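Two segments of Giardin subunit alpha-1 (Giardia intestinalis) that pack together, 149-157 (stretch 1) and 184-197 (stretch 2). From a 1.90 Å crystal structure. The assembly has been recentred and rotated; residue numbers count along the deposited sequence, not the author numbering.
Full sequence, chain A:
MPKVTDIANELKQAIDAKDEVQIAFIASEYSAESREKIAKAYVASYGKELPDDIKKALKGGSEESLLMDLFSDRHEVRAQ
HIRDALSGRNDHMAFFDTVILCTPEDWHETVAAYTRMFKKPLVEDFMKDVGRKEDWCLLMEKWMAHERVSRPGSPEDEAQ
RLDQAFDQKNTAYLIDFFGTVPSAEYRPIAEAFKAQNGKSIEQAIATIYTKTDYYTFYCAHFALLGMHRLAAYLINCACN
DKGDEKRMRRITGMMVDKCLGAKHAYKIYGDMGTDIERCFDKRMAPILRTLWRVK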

ATOM      1  N   VAL A 149      16.406 -12.993  -3.439  1.00 26.83           N
ATOM      2  CA  VAL A 149      17.607 -13.726  -3.829  1.00 29.80           C
ATOM      3  C   VAL A 149      17.803 -13.595  -5.325  1.00 30.74           C
ATOM      4  O   VAL A 149      16.911 -13.933  -6.110  1.00 26.45           O
ATOM      5  CB  VAL A 149      17.480 -15.225  -3.481  1.00 30.42           C
ATOM      6  CG1 VAL A 149      18.597 -16.029  -4.135  1.00 31.11           C
ATOM      7  CG2 VAL A 149      17.468 -15.435  -1.965  1.00 34.22           C
ATOM      8  N   SER A 150      18.964 -13.100  -5.725  1.00 28.32           N
ATOM      9  CA  SER A 150      19.250 -12.933  -7.136  1.00 27.08           C
ATOM     10  C   SER A 150      19.022 -14.235  -7.885  1.00 27.33           C
ATOM     11  O   SER A 150      19.298 -15.322  -7.373  1.00 24.79           O
ATOM     12  CB  SER A 150      20.686 -12.454  -7.346  1.00 33.29           C
ATOM     13  OG  SER A 150      20.972 -12.379  -8.729  1.00 31.51           O
ATOM     14  N   ARG A 151      18.506 -14.126  -9.101  1.00 28.10           N
ATOM     15  CA  ARG A 151      18.222 -15.316  -9.894  1.00 30.10           C
ATOM     16  C   ARG A 151      19.380 -15.729 -10.808  1.00 34.21           C
ATOM     17  O   ARG A 151      20.082 -14.883 -11.358  1.00 29.37           O
ATOM     18  CB  ARG A 151      16.899 -15.153 -10.643  1.00 29.52           C
ATOM     19  CG  ARG A 151      15.757 -15.040  -9.643  1.00 25.48           C
ATOM     20  CD  ARG A 151      14.437 -15.421 -10.193  1.00 26.47           C
ATOM     21  NE  ARG A 151      14.311 -16.837 -10.524  1.00 28.20           N
ATOM     22  CZ  ARG A 151      13.938 -17.796  -9.678  1.00 25.41           C
ATOM     23  NH1 ARG A 151      13.704 -17.529  -8.400  1.00 24.32           N
ATOM     24  NH2 ARG A 151      13.822 -19.039 -10.112  1.00 25.78           N
ATOM     25  N   PRO A 152      19.575 -17.051 -10.954  1.00 36.82           N
ATOM     26  CA  PRO A 152      20.711 -17.671 -11.648  1.00 36.16           C
ATOM     27  C   PRO A 152      20.934 -17.147 -13.068  1.00 38.43           C
ATOM     28  O   PRO A 152      22.046 -16.725 -13.388  1.00 39.26           O
ATOM     29  CB  PRO A 152      20.326 -19.158 -11.691  1.00 33.91           C
ATOM     30  CG  PRO A 152      18.839 -19.191 -11.457  1.00 37.72           C
ATOM     31  CD  PRO A 152      18.591 -18.055 -10.514  1.00 31.53           C
ATOM     32  N   GLY A 153      19.899 -17.163 -13.900  1.00 36.87           N
ATOM     33  CA  GLY A 153      20.087 -16.876 -15.310  1.00 36.49           C
ATOM     34  C   GLY A 153      19.895 -15.441 -15.757  1.00 35.65           C
ATOM     35  O   GLY A 153      19.741 -14.529 -14.941  1.00 34.26           O
ATOM     36  N   SER A 154      19.917 -15.254 -17.076  1.00 33.30           N
ATOM     37  CA  SER A 154      19.602 -13.979 -17.703  1.00 33.23           C
ATOM     38  C   SER A 154      18.090 -13.777 -17.686  1.00 31.58           C
ATOM     39  O   SER A 154      17.353 -14.712 -17.392  1.00 28.76           O
ATOM     40  CB  SER A 154      20.057 -14.018 -19.148  1.00 31.89           C
ATOM     41  OG  SER A 154      19.302 -14.993 -19.844  1.00 29.72           O
ATOM     42  N   PRO A 155      17.626 -12.556 -18.008  1.00 29.75           N
ATOM     43  CA  PRO A 155      16.194 -12.238 -18.108  1.00 25.37           C
ATOM     44  C   PRO A 155      15.406 -13.153 -19.065  1.00 30.44           C
ATOM     45  O   PRO A 155      14.274 -13.534 -18.752  1.00 25.46           O
ATOM     46  CB  PRO A 155      16.197 -10.802 -18.631  1.00 24.36           C
ATOM     47  CG  PRO A 155      17.469 -10.222 -18.088  1.00 27.83           C
ATOM     48  CD  PRO A 155      18.466 -11.347 -18.076  1.00 27.77           C
ATOM     49  N   GLU A 156      16.001 -13.496 -20.205  1.00 30.17           N
ATOM     50  CA  GLU A 156      15.359 -14.356 -21.201  1.00 30.18           C
ATOM     51  C   GLU A 156      15.294 -15.819 -20.774  1.00 30.92           C
ATOM     52  O   GLU A 156      14.320 -16.521 -21.061  1.00 26.99           O
ATOM     53  CB  GLU A 156      16.090 -14.248 -22.538  1.00 32.81           C
ATOM     54  CG  GLU A 156      16.215 -12.827 -23.063  1.00 35.49           C
ATOM     55  CD  GLU A 156      17.296 -12.012 -22.359  1.00 35.50           C
ATOM     56  OE1 GLU A 156      18.158 -12.603 -21.667  1.00 36.31           O
ATOM     57  OE2 GLU A 156      17.275 -10.770 -22.492  1.00 35.28           O
ATOM     58  N   ASP A 157      16.342 -16.289 -20.106  1.00 29.27           N
ATOM     59  CA  ASP A 157      16.364 -17.662 -19.623  1.00 31.26           C
ATOM     60  C   ASP A 157      15.377 -17.807 -18.474  1.00 27.75           C
ATOM     61  O   ASP A 157      14.692 -18.822 -18.335  1.00 25.53           O
ATOM     62  CB  ASP A 157      17.775 -18.056 -19.166  1.00 30.59           C
ATOM     63  CG  ASP A 157      18.733 -18.274 -20.333  1.00 35.33           C
ATOM     64  OD1 ASP A 157      18.266 -18.459 -21.484  1.00 33.46           O
ATOM     65  OD2 ASP A 157      19.959 -18.271 -20.095  1.00 39.30           O
ATOM     66  N   ALA A 184      14.377  -5.408  -9.111  1.00 22.63           N
ATOM     67  CA  ALA A 184      15.233  -4.914 -10.179  1.00 25.82           C
ATOM     68  C   ALA A 184      15.362  -5.940 -11.301  1.00 23.69           C
ATOM     69  O   ALA A 184      15.522  -5.570 -12.453  1.00 22.51           O
ATOM     70  CB  ALA A 184      16.603  -4.527  -9.635  1.00 26.09           C
ATOM     71  N   GLU A 185      15.288  -7.223 -10.949  1.00 22.03           N
ATOM     72  CA  GLU A 185      15.405  -8.306 -11.925  1.00 19.72           C
ATOM     73  C   GLU A 185      14.060  -8.615 -12.547  1.00 24.75           C
ATOM     74  O   GLU A 185      13.967  -9.015 -13.710  1.00 24.85           O
ATOM     75  CB  GLU A 185      15.958  -9.567 -11.252  1.00 22.97           C
ATOM     76  CG  GLU A 185      17.271  -9.336 -10.513  1.00 27.65           C
ATOM     77  CD  GLU A 185      18.009 -10.620 -10.183  1.00 32.49           C
ATOM     78  OE1 GLU A 185      17.373 -11.705 -10.180  1.00 30.29           O
ATOM     79  OE2 GLU A 185      19.236 -10.545  -9.933  1.00 28.17           O
ATOM     80  N   TYR A 186      13.004  -8.430 -11.770  1.00 23.54           N
ATOM     81  CA  TYR A 186      11.672  -8.792 -12.255  1.00 22.09           C
ATOM     82  C   TYR A 186      11.303  -8.063 -13.542  1.00 21.79           C
ATOM     83  O   TYR A 186      10.829  -8.679 -14.499  1.00 18.78           O
ATOM     84  CB  TYR A 186      10.620  -8.536 -11.183  1.00 23.25           C
ATOM     85  CG  TYR A 186       9.230  -8.982 -11.595  1.00 22.80           C
ATOM     86  CD1 TYR A 186       8.862 -10.320 -11.510  1.00 20.61           C
ATOM     87  CD2 TYR A 186       8.291  -8.066 -12.068  1.00 20.21           C
ATOM     88  CE1 TYR A 186       7.585 -10.737 -11.874  1.00 21.28           C
ATOM     89  CE2 TYR A 186       7.006  -8.479 -12.435  1.00 22.46           C
ATOM     90  CZ  TYR A 186       6.665  -9.816 -12.336  1.00 21.09           C
ATOM     91  OH  TYR A 186       5.398 -10.253 -12.698  1.00 18.25           O
ATOM     92  N   ARG A 187      11.542  -6.755 -13.567  1.00 23.15           N
ATOM     93  CA  ARG A 187      11.158  -5.912 -14.701  1.00 24.43           C
ATOM     94  C   ARG A 187      11.709  -6.414 -16.042  1.00 24.73           C
ATOM     95  O   ARG A 187      10.953  -6.558 -17.014  1.00 23.35           O
ATOM     96  CB  ARG A 187      11.558  -4.455 -14.426  1.00 26.97           C
ATOM     97  CG  ARG A 187      11.349  -4.069 -12.953  1.00 28.51           C
ATOM     98  CD  ARG A 187      11.571  -2.589 -12.643  1.00 31.16           C
ATOM     99  NE  ARG A 187      10.941  -2.236 -11.365  1.00 35.91           N
ATOM    100  CZ  ARG A 187      11.592  -2.025 -10.221  1.00 39.91           C
ATOM    101  NH1 ARG A 187      12.923  -2.100 -10.170  1.00 34.79           N
ATOM    102  NH2 ARG A 187      10.907  -1.720  -9.121  1.00 36.60           N
ATOM    103  N   PRO A 188      13.029  -6.684 -16.112  1.00 23.18           N
ATOM    104  CA  PRO A 188      13.572  -7.250 -17.358  1.00 20.53           C
ATOM    105  C   PRO A 188      12.984  -8.630 -17.685  1.00 23.89           C
ATOM    106  O   PRO A 188      12.777  -8.951 -18.852  1.00 21.86           O
ATOM    107  CB  PRO A 188      15.079  -7.367 -17.074  1.00 23.71           C
ATOM    108  CG  PRO A 188      15.231  -7.168 -15.569  1.00 25.42           C
ATOM    109  CD  PRO A 188      14.081  -6.317 -15.147  1.00 22.91           C
ATOM    110  N   ILE A 189      12.736  -9.436 -16.660  1.00 20.99           N
ATOM    111  CA  ILE A 189      12.100 -10.738 -16.852  1.00 19.95           C
ATOM    112  C   ILE A 189      10.690 -10.610 -17.449  1.00 21.61           C
ATOM    113  O   ILE A 189      10.317 -11.360 -18.356  1.00 20.50           O
ATOM    114  CB  ILE A 189      12.070 -11.532 -15.540  1.00 19.79           C
ATOM    115  CG1 ILE A 189      13.509 -11.881 -15.139  1.00 19.19           C
ATOM    116  CG2 ILE A 189      11.213 -12.818 -15.695  1.00 20.38           C
ATOM    117  CD1 ILE A 189      13.655 -12.522 -13.805  1.00 18.44           C
ATOM    118  N   ALA A 190       9.911  -9.663 -16.938  1.00 23.04           N
ATOM    119  CA  ALA A 190       8.539  -9.480 -17.418  1.00 25.48           C
ATOM    120  C   ALA A 190       8.544  -9.018 -18.863  1.00 27.36           C
ATOM    121  O   ALA A 190       7.682  -9.403 -19.649  1.00 23.11           O
ATOM    122  CB  ALA A 190       7.786  -8.486 -16.551  1.00 20.96           C
ATOM    123  N   GLU A 191       9.520  -8.181 -19.209  1.00 25.90           N
ATOM    124  CA  GLU A 191       9.638  -7.702 -20.573  1.00 25.75           C
ATOM    125  C   GLU A 191      10.049  -8.821 -21.523  1.00 28.18           C
ATOM    126  O   GLU A 191       9.520  -8.938 -22.635  1.00 25.99           O
ATOM    127  CB  GLU A 191      10.639  -6.551 -20.648  1.00 30.00           C
ATOM    128  CG  GLU A 191      10.108  -5.350 -21.404  1.00 38.54           C
ATOM    129  CD  GLU A 191      10.388  -4.051 -20.680  1.00 47.79           C
ATOM    130  OE1 GLU A 191      11.577  -3.776 -20.391  1.00 47.97           O
ATOM    131  OE2 GLU A 191       9.416  -3.315 -20.389  1.00 46.77           O
ATOM    132  N   ALA A 192      11.002  -9.640 -21.090  1.00 26.37           N
ATOM    133  CA  ALA A 192      11.450 -10.749 -21.916  1.00 26.33           C
ATOM    134  C   ALA A 192      10.306 -11.744 -22.084  1.00 27.99           C
ATOM    135  O   ALA A 192      10.076 -12.262 -23.180  1.00 26.32           O
ATOM    136  CB  ALA A 192      12.673 -11.416 -21.304  1.00 25.17           C
ATOM    137  N   PHE A 193       9.580 -11.986 -20.995  1.00 25.72           N
ATOM    138  CA  PHE A 193       8.426 -12.887 -21.004  1.00 24.75           C
ATOM    139  C   PHE A 193       7.427 -12.486 -22.084  1.00 24.41           C
ATOM    140  O   PHE A 193       7.136 -13.246 -23.006  1.00 25.18           O
ATOM    141  CB  PHE A 193       7.735 -12.837 -19.647  1.00 23.24           C
ATOM    142  CG  PHE A 193       6.810 -13.988 -19.394  1.00 22.63           C
ATOM    143  CD1 PHE A 193       5.497 -13.952 -19.839  1.00 23.76           C
ATOM    144  CD2 PHE A 193       7.248 -15.100 -18.688  1.00 23.16           C
ATOM    145  CE1 PHE A 193       4.644 -15.008 -19.593  1.00 24.18           C
ATOM    146  CE2 PHE A 193       6.400 -16.158 -18.438  1.00 25.02           C
ATOM    147  CZ  PHE A 193       5.101 -16.115 -18.893  1.00 26.25           C
ATOM    148  N   LYS A 194       6.901 -11.277 -21.935  1.00 25.36           N
ATOM    149  CA  LYS A 194       6.028 -10.649 -22.917  1.00 26.97           C
ATOM    150  C   LYS A 194       6.564 -10.767 -24.344  1.00 31.13           C
ATOM    151  O   LYS A 194       5.845 -11.192 -25.252  1.00 30.48           O
ATOM    152  CB  LYS A 194       5.801  -9.179 -22.528  1.00 30.71           C
ATOM    153  CG  LYS A 194       5.385  -8.237 -23.661  1.00 40.18           C
ATOM    154  CD  LYS A 194       6.592  -7.641 -24.415  1.00 36.71           C
ATOM    155  CE  LYS A 194       7.450  -6.736 -23.528  1.00 37.77           C
ATOM    156  NZ  LYS A 194       8.769  -6.389 -24.160  1.00 30.63           N
ATOM    157  N   ALA A 195       7.828 -10.401 -24.545  1.00 31.01           N
ATOM    158  CA  ALA A 195       8.391 -10.396 -25.896  1.00 31.66           C
ATOM    159  C   ALA A 195       8.464 -11.782 -26.533  1.00 29.48           C
ATOM    160  O   ALA A 195       8.261 -11.923 -27.737  1.00 31.46           O
ATOM    161  CB  ALA A 195       9.767  -9.721 -25.914  1.00 33.28           C
ATOM    162  N   GLN A 196       8.742 -12.811 -25.741  1.00 27.08           N
ATOM    163  CA  GLN A 196       9.001 -14.119 -26.341  1.00 27.82           C
ATOM    164  C   GLN A 196       7.832 -15.104 -26.296  1.00 27.41           C
ATOM    165  O   GLN A 196       7.761 -16.009 -27.119  1.00 28.05           O
ATOM    166  CB  GLN A 196      10.273 -14.753 -25.775  1.00 30.19           C
ATOM    167  CG  GLN A 196      10.261 -15.005 -24.276  1.00 32.00           C
ATOM    168  CD  GLN A 196      11.663 -15.173 -23.703  1.00 31.60           C
ATOM    169  OE1 GLN A 196      11.968 -16.176 -23.046  1.00 33.21           O
ATOM    170  NE2 GLN A 196      12.522 -14.184 -23.941  1.00 34.95           N
ATOM    171  N   ASN A 197       6.918 -14.922 -25.352  1.00 25.12           N
ATOM    172  CA  ASN A 197       5.840 -15.886 -25.162  1.00 24.35           C
ATOM    173  C   ASN A 197       4.513 -15.349 -25.658  1.00 23.80           C
ATOM    174  O   ASN A 197       4.359 -14.144 -25.833  1.00 25.08           O
ATOM    175  CB  ASN A 197       5.726 -16.259 -23.690  1.00 23.72           C
ATOM    176  CG  ASN A 197       7.027 -16.795 -23.133  1.00 26.36           C
ATOM    177  OD1 ASN A 197       7.495 -16.356 -22.078  1.00 26.27           O
ATOM    178  ND2 ASN A 197       7.624 -17.739 -23.844  1.00 21.66           N
TER

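The contact is anchored at one end by a single carboxylate. Glu185, on the helix of the second stretch, points its CA-to-CB bond toward the loop and, with chi1 m and chi2 t, brings both oxygens to bear. Glu185 OE2 accepts from Ser150 OG at 2.8 Å, and Glu185 OE1 accepts from the backbone Arg151 N at 2.9 Å, with an N-H...acceptor angle of 162°. Two adjacent loop residues thus meet the two oxygens of one side chain, a forked grip that fixes the loop backbone as well as a side chain. Glutamate suits the place because it has the reach and a pair of acceptors. Arg151 contributes its amide and its CB, 3.5 Å from Glu185 OE1, while the end of its side chain leads away.

Further along, the loop turns into a helix. Ser154 caps it: Ser154 OG, with chi1 p, accepts from Asp157 N at 3.2 Å. The first turn so secured carries Pro155 and Glu156 against the second helix. Proline fits a first turn well, since its nitrogen has no hydrogen to offer and none is required there.

Pro155 has the largest area covered by the other stretch, 80 Å². Pro155 CG lies 3.9 Å from Pro188 CB, Pro155 CA 4.0 Å from Ile189 CG1, and Pro155 O 3.7 Å from Ala192 CB. Pro188 also marks a kink in its helix, where its nitrogen makes no bond to the preceding turn. Ile189 is buried, 42 Å² of it under the first stretch, and its apolar side chain suits a place against Pro155. Ala192, buried and pointing toward the first stretch, lets the backbones come close: Ala192 CB is 4.0 Å from Glu156 CA. Pro155 CA and Ile189 CA approach to 4.5 Å. Gln196 extends the contact one turn beyond Ala192 and lies against Glu156, which stays exposed. The whole contact buries a modest 390 Å².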